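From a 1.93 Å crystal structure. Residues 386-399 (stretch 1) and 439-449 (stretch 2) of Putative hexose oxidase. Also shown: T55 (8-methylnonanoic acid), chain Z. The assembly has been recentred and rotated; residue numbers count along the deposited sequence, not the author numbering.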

# COMPACT_ATOMS: atom_id res chain seq x y z
N ASN A 386 -2.58 -22.03 -18.97
CA ASN A 386 -3.38 -21.94 -17.77
C ASN A 386 -4.58 -21.00 -17.90
O ASN A 386 -5.70 -21.24 -17.33
CB ASN A 386 -2.39 -21.63 -16.58
CG ASN A 386 -1.47 -22.75 -16.29
OD1 ASN A 386 -1.83 -23.66 -15.56
ND2 ASN A 386 -0.29 -22.75 -16.82
N MET A 387 -4.44 -19.92 -18.66
CA MET A 387 -5.56 -19.00 -18.81
C MET A 387 -6.73 -19.57 -19.66
O MET A 387 -7.83 -19.02 -19.62
CB MET A 387 -5.10 -17.67 -19.46
CG MET A 387 -4.33 -16.70 -18.54
SD MET A 387 -5.15 -16.34 -16.99
CE MET A 387 -6.67 -15.61 -17.59
N THR A 388 -6.45 -20.56 -20.50
CA THR A 388 -7.47 -21.20 -21.30
C THR A 388 -8.03 -22.46 -20.67
O THR A 388 -8.92 -23.06 -21.26
CB THR A 388 -6.95 -21.49 -22.74
OG1 THR A 388 -5.71 -22.19 -22.73
CG2 THR A 388 -6.77 -20.25 -23.43
N HIS A 389 -7.55 -22.83 -19.48
CA HIS A 389 -7.98 -23.99 -18.70
C HIS A 389 -8.28 -23.63 -17.26
O HIS A 389 -7.56 -23.94 -16.31
CB HIS A 389 -6.98 -25.10 -18.91
CG HIS A 389 -6.98 -25.52 -20.36
ND1 HIS A 389 -5.97 -25.18 -21.24
CD2 HIS A 389 -7.97 -26.09 -21.11
CE1 HIS A 389 -6.31 -25.59 -22.46
NE2 HIS A 389 -7.51 -26.16 -22.40
N MET A 390 -9.37 -22.90 -17.15
CA MET A 390 -9.79 -22.34 -15.86
C MET A 390 -11.25 -22.66 -15.57
O MET A 390 -12.05 -21.80 -15.19
CB MET A 390 -9.44 -20.82 -15.81
CG MET A 390 -10.13 -19.87 -16.74
SD MET A 390 -9.13 -18.31 -16.81
CE MET A 390 -9.76 -17.56 -15.37
N ASP A 391 -11.62 -23.92 -15.79
CA ASP A 391 -12.96 -24.36 -15.46
C ASP A 391 -13.10 -24.37 -13.94
O ASP A 391 -12.24 -24.87 -13.23
CB ASP A 391 -13.24 -25.75 -16.03
CG ASP A 391 -13.47 -25.73 -17.57
OD1 ASP A 391 -13.86 -24.66 -18.11
OD2 ASP A 391 -13.26 -26.77 -18.24
N GLY A 392 -14.16 -23.76 -13.48
CA GLY A 392 -14.46 -23.65 -12.05
C GLY A 392 -13.82 -22.44 -11.39
O GLY A 392 -14.06 -22.18 -10.23
N ILE A 393 -13.05 -21.66 -12.14
CA ILE A 393 -12.35 -20.51 -11.58
C ILE A 393 -13.19 -19.31 -11.78
O ILE A 393 -13.50 -18.96 -12.92
CB ILE A 393 -10.99 -20.29 -12.26
CG1 ILE A 393 -10.20 -21.59 -12.22
CG2 ILE A 393 -10.28 -19.07 -11.63
CD1 ILE A 393 -10.04 -22.12 -10.79
N ASP A 394 -13.63 -18.69 -10.67
CA ASP A 394 -14.43 -17.49 -10.73
C ASP A 394 -13.75 -16.31 -11.40
O ASP A 394 -14.33 -15.64 -12.27
CB ASP A 394 -14.88 -17.05 -9.32
CG ASP A 394 -15.86 -18.04 -8.64
OD1 ASP A 394 -16.35 -18.95 -9.32
OD2 ASP A 394 -16.10 -17.90 -7.42
N TYR A 395 -12.53 -15.98 -10.95
CA TYR A 395 -11.69 -14.95 -11.63
C TYR A 395 -10.29 -15.39 -11.55
O TYR A 395 -9.86 -15.88 -10.51
CB TYR A 395 -11.79 -13.58 -10.96
CG TYR A 395 -10.89 -12.53 -11.62
CD1 TYR A 395 -11.19 -12.03 -12.89
CD2 TYR A 395 -9.78 -11.98 -10.95
CE1 TYR A 395 -10.39 -11.09 -13.52
CE2 TYR A 395 -8.98 -11.01 -11.54
CZ TYR A 395 -9.25 -10.59 -12.82
OH TYR A 395 -8.49 -9.63 -13.41
N GLY A 396 -9.62 -15.35 -12.70
CA GLY A 396 -8.24 -15.64 -12.78
C GLY A 396 -7.65 -14.69 -13.79
O GLY A 396 -8.30 -14.38 -14.84
N ALA A 397 -6.43 -14.18 -13.50
CA ALA A 397 -5.82 -13.21 -14.40
C ALA A 397 -4.29 -13.13 -14.25
O ALA A 397 -3.71 -13.53 -13.18
CB ALA A 397 -6.46 -11.85 -14.21
N VAL A 398 -3.65 -12.70 -15.33
CA VAL A 398 -2.25 -12.22 -15.30
C VAL A 398 -2.27 -10.76 -15.67
O VAL A 398 -2.80 -10.39 -16.75
CB VAL A 398 -1.37 -12.97 -16.28
CG1 VAL A 398 0.07 -12.40 -16.27
CG2 VAL A 398 -1.39 -14.43 -15.90
N TRP A 399 -1.74 -9.90 -14.79
CA TRP A 399 -1.61 -8.47 -15.06
C TRP A 399 -0.12 -8.12 -15.23
O TRP A 399 0.70 -8.55 -14.39
CB TRP A 399 -2.17 -7.61 -13.91
CG TRP A 399 -3.61 -7.70 -13.68
CD1 TRP A 399 -4.49 -8.57 -14.27
CD2 TRP A 399 -4.38 -6.90 -12.77
NE1 TRP A 399 -5.74 -8.36 -13.79
CE2 TRP A 399 -5.70 -7.33 -12.87
CE3 TRP A 399 -4.06 -5.84 -11.92
CZ2 TRP A 399 -6.73 -6.75 -12.10
CZ3 TRP A 399 -5.08 -5.25 -11.17
CH2 TRP A 399 -6.39 -5.72 -11.25
CAD T55 Z . -14.05 -14.05 -8.31
CAE T55 Z . -14.71 -12.92 -7.55
CAG T55 Z . -14.04 -11.59 -7.88
CAH T55 Z . -12.61 -11.57 -7.34
CAI T55 Z . -11.85 -10.35 -7.84
CAJ T55 Z . -10.42 -10.33 -7.27
CAK T55 Z . -9.89 -8.92 -7.39
CAL T55 Z . -8.55 -8.74 -6.66
CAF T55 Z . -16.17 -12.90 -7.92
C T55 Z . -8.03 -7.33 -6.96
O T55 Z . -8.68 -6.50 -7.64
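Stretch 2 (439-449) AKHLTWVRKLY

The most unusual feature of this contact is a single indole, that of Trp444, against which half the residues of stretch 1 pack. Its NE1 donates to two backbone carbonyls at once: to Asn386 O at 3.1 Å and, through a weak bond, to His389 O at 3.3 Å. Both oxygens lie near the plane of the ring, where an indole N-H can reach them, so the side chain joins the helical Asn386 to the loop residue His389.

Stretch 2 is helical throughout, from Ala439 to Tyr449, with regular i to i+4 backbone hydrogen bonds. Stretch 1 opens with Asn386 and Met387 in a helix that begins earlier in the chain, then passes through a loop containing a type II turn from Met390 to Ile393, and becomes a strand at Tyr395. The strand runs in nearly the same direction as the helix, crossing it at -22° with a closest axial approach of 9.9 Å.

Trp444, with chi1 in t, points toward stretch 1 and fills this space. Ile393 CG1 lies over one face of its five-membered ring, 4.1 Å from the centroid, while Met387 SD meets the ring edge, 3.7 Å from Trp444 CH2. The strand comes close at Gly396, whose CA is 3.5 Å from Trp444 CZ3; a CB there would lie 2.6 Å from Trp444 CH2, so glycine gives the indole its room.

One turn earlier, His441 serves as an acceptor. The backbone N of Asp394 donates to His441 NE2 over 3.1 Å at a nearly straight 167°, in the plane of the imidazole, where the nitrogen lone pair is directed. Ile393 CD1 sits over the face of the same ring, 4.3 Å from its centroid, so the branched isoleucine packs against both aromatic side chains. Beside it, the extended Lys440 brings its CE within 3.3 Å of Asp391 O and 3.5 Å of Gly392 CA. Glycine suits this turn position doubly: its phi of 87° would jam a CB against the preceding carbonyl, and that CB would also lie 2.1 Å from Lys440 CE.

Toward the other end of the helix, Lys447 reaches out from an exposed position to donate from NZ to Asn386 OD1 at 3.0 Å. Asn386 thus accepts through both its backbone and its side chain, and its CB also packs 3.8 Å from Leu448 CD1. Leu448 closes the apolar layer, its CD2 lying 3.9 Å from Val398 CG2 on the strand.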

# COMPACT_ATOMS: atom_id res chain seq x y z
N ALA A 439 -9.74 -24.10 -2.32
CA ALA A 439 -8.64 -24.99 -2.64
C ALA A 439 -8.45 -25.11 -4.15
O ALA A 439 -7.32 -25.17 -4.64
CB ALA A 439 -8.85 -26.39 -2.01
N LYS A 440 -9.55 -25.11 -4.89
CA LYS A 440 -9.50 -25.24 -6.36
C LYS A 440 -8.84 -23.96 -7.03
O LYS A 440 -8.07 -24.07 -8.00
CB LYS A 440 -10.92 -25.42 -6.87
CG LYS A 440 -11.03 -25.74 -8.32
CD LYS A 440 -12.51 -25.80 -8.71
CE LYS A 440 -12.69 -26.04 -10.21
NZ LYS A 440 -12.21 -27.36 -10.72
N HIS A 441 -9.15 -22.79 -6.48
CA HIS A 441 -8.53 -21.54 -6.96
C HIS A 441 -7.05 -21.42 -6.58
O HIS A 441 -6.24 -21.04 -7.40
CB HIS A 441 -9.25 -20.35 -6.46
CG HIS A 441 -10.62 -20.21 -6.99
ND1 HIS A 441 -11.64 -21.09 -6.67
CD2 HIS A 441 -11.16 -19.29 -7.83
CE1 HIS A 441 -12.75 -20.72 -7.29
NE2 HIS A 441 -12.49 -19.64 -8.00
N LEU A 442 -6.68 -21.77 -5.35
CA LEU A 442 -5.29 -21.84 -4.97
C LEU A 442 -4.55 -22.76 -5.89
O LEU A 442 -3.44 -22.46 -6.31
CB LEU A 442 -5.12 -22.28 -3.52
CG LEU A 442 -5.65 -21.30 -2.44
CD1 LEU A 442 -5.29 -21.76 -1.03
CD2 LEU A 442 -5.17 -19.87 -2.60
N THR A 443 -5.12 -23.91 -6.18
CA THR A 443 -4.48 -24.86 -7.06
C THR A 443 -4.15 -24.28 -8.43
O THR A 443 -3.05 -24.48 -8.94
CB THR A 443 -5.34 -26.16 -7.19
OG1 THR A 443 -5.35 -26.82 -5.90
CG2 THR A 443 -4.75 -27.08 -8.22
N TRP A 444 -5.13 -23.61 -8.99
CA TRP A 444 -5.04 -23.03 -10.32
C TRP A 444 -3.94 -21.94 -10.38
O TRP A 444 -3.09 -21.94 -11.22
CB TRP A 444 -6.41 -22.48 -10.68
CG TRP A 444 -6.36 -21.87 -12.05
CD1 TRP A 444 -6.40 -22.53 -13.22
CD2 TRP A 444 -6.09 -20.47 -12.37
NE1 TRP A 444 -6.23 -21.65 -14.29
CE2 TRP A 444 -6.07 -20.37 -13.80
CE3 TRP A 444 -5.95 -19.30 -11.60
CZ2 TRP A 444 -5.80 -19.15 -14.48
CZ3 TRP A 444 -5.74 -18.06 -12.28
CH2 TRP A 444 -5.66 -18.01 -13.71
N VAL A 445 -3.97 -20.99 -9.44
CA VAL A 445 -2.97 -19.88 -9.50
C VAL A 445 -1.55 -20.39 -9.23
O VAL A 445 -0.58 -19.94 -9.87
CB VAL A 445 -3.44 -18.74 -8.56
CG1 VAL A 445 -3.10 -19.03 -7.10
CG2 VAL A 445 -2.85 -17.43 -8.99
N ARG A 446 -1.42 -21.38 -8.32
CA ARG A 446 -0.17 -21.98 -8.02
C ARG A 446 0.38 -22.77 -9.20
O ARG A 446 1.58 -22.74 -9.46
CB ARG A 446 -0.16 -22.84 -6.75
CG ARG A 446 -0.39 -22.03 -5.51
CD ARG A 446 -0.78 -22.90 -4.33
NE ARG A 446 -0.67 -22.12 -3.11
CZ ARG A 446 -1.26 -22.42 -1.96
NH1 ARG A 446 -1.99 -23.52 -1.83
NH2 ARG A 446 -1.07 -21.63 -0.92
N LYS A 447 -0.50 -23.40 -9.97
CA LYS A 447 -0.01 -24.13 -11.16
C LYS A 447 0.46 -23.08 -12.19
O LYS A 447 1.48 -23.27 -12.78
CB LYS A 447 -1.09 -25.09 -11.76
CG LYS A 447 -0.63 -25.88 -12.95
CD LYS A 447 -1.76 -26.73 -13.57
CE LYS A 447 -1.19 -27.47 -14.79
NZ LYS A 447 -1.22 -26.56 -15.99
N LEU A 448 -0.34 -22.05 -12.44
CA LEU A 448 0.01 -20.95 -13.34
C LEU A 448 1.41 -20.40 -13.04
O LEU A 448 2.30 -20.32 -13.92
CB LEU A 448 -1.04 -19.88 -13.25
CG LEU A 448 -0.70 -18.49 -13.82
CD1 LEU A 448 -0.44 -18.57 -15.30
CD2 LEU A 448 -1.87 -17.55 -13.55
N TYR A 449 1.65 -20.16 -11.73
CA TYR A 449 2.90 -19.55 -11.30
C TYR A 449 4.03 -20.48 -11.46
O TYR A 449 5.01 -20.12 -12.06
CB TYR A 449 2.75 -19.07 -9.85
CG TYR A 449 3.80 -18.13 -9.33
CD1 TYR A 449 3.65 -16.76 -9.51
CD2 TYR A 449 4.76 -18.59 -8.44
CE1 TYR A 449 4.49 -15.84 -8.88
CE2 TYR A 449 5.63 -17.70 -7.81
CZ TYR A 449 5.50 -16.32 -8.06
OH TYR A 449 6.36 -15.44 -7.45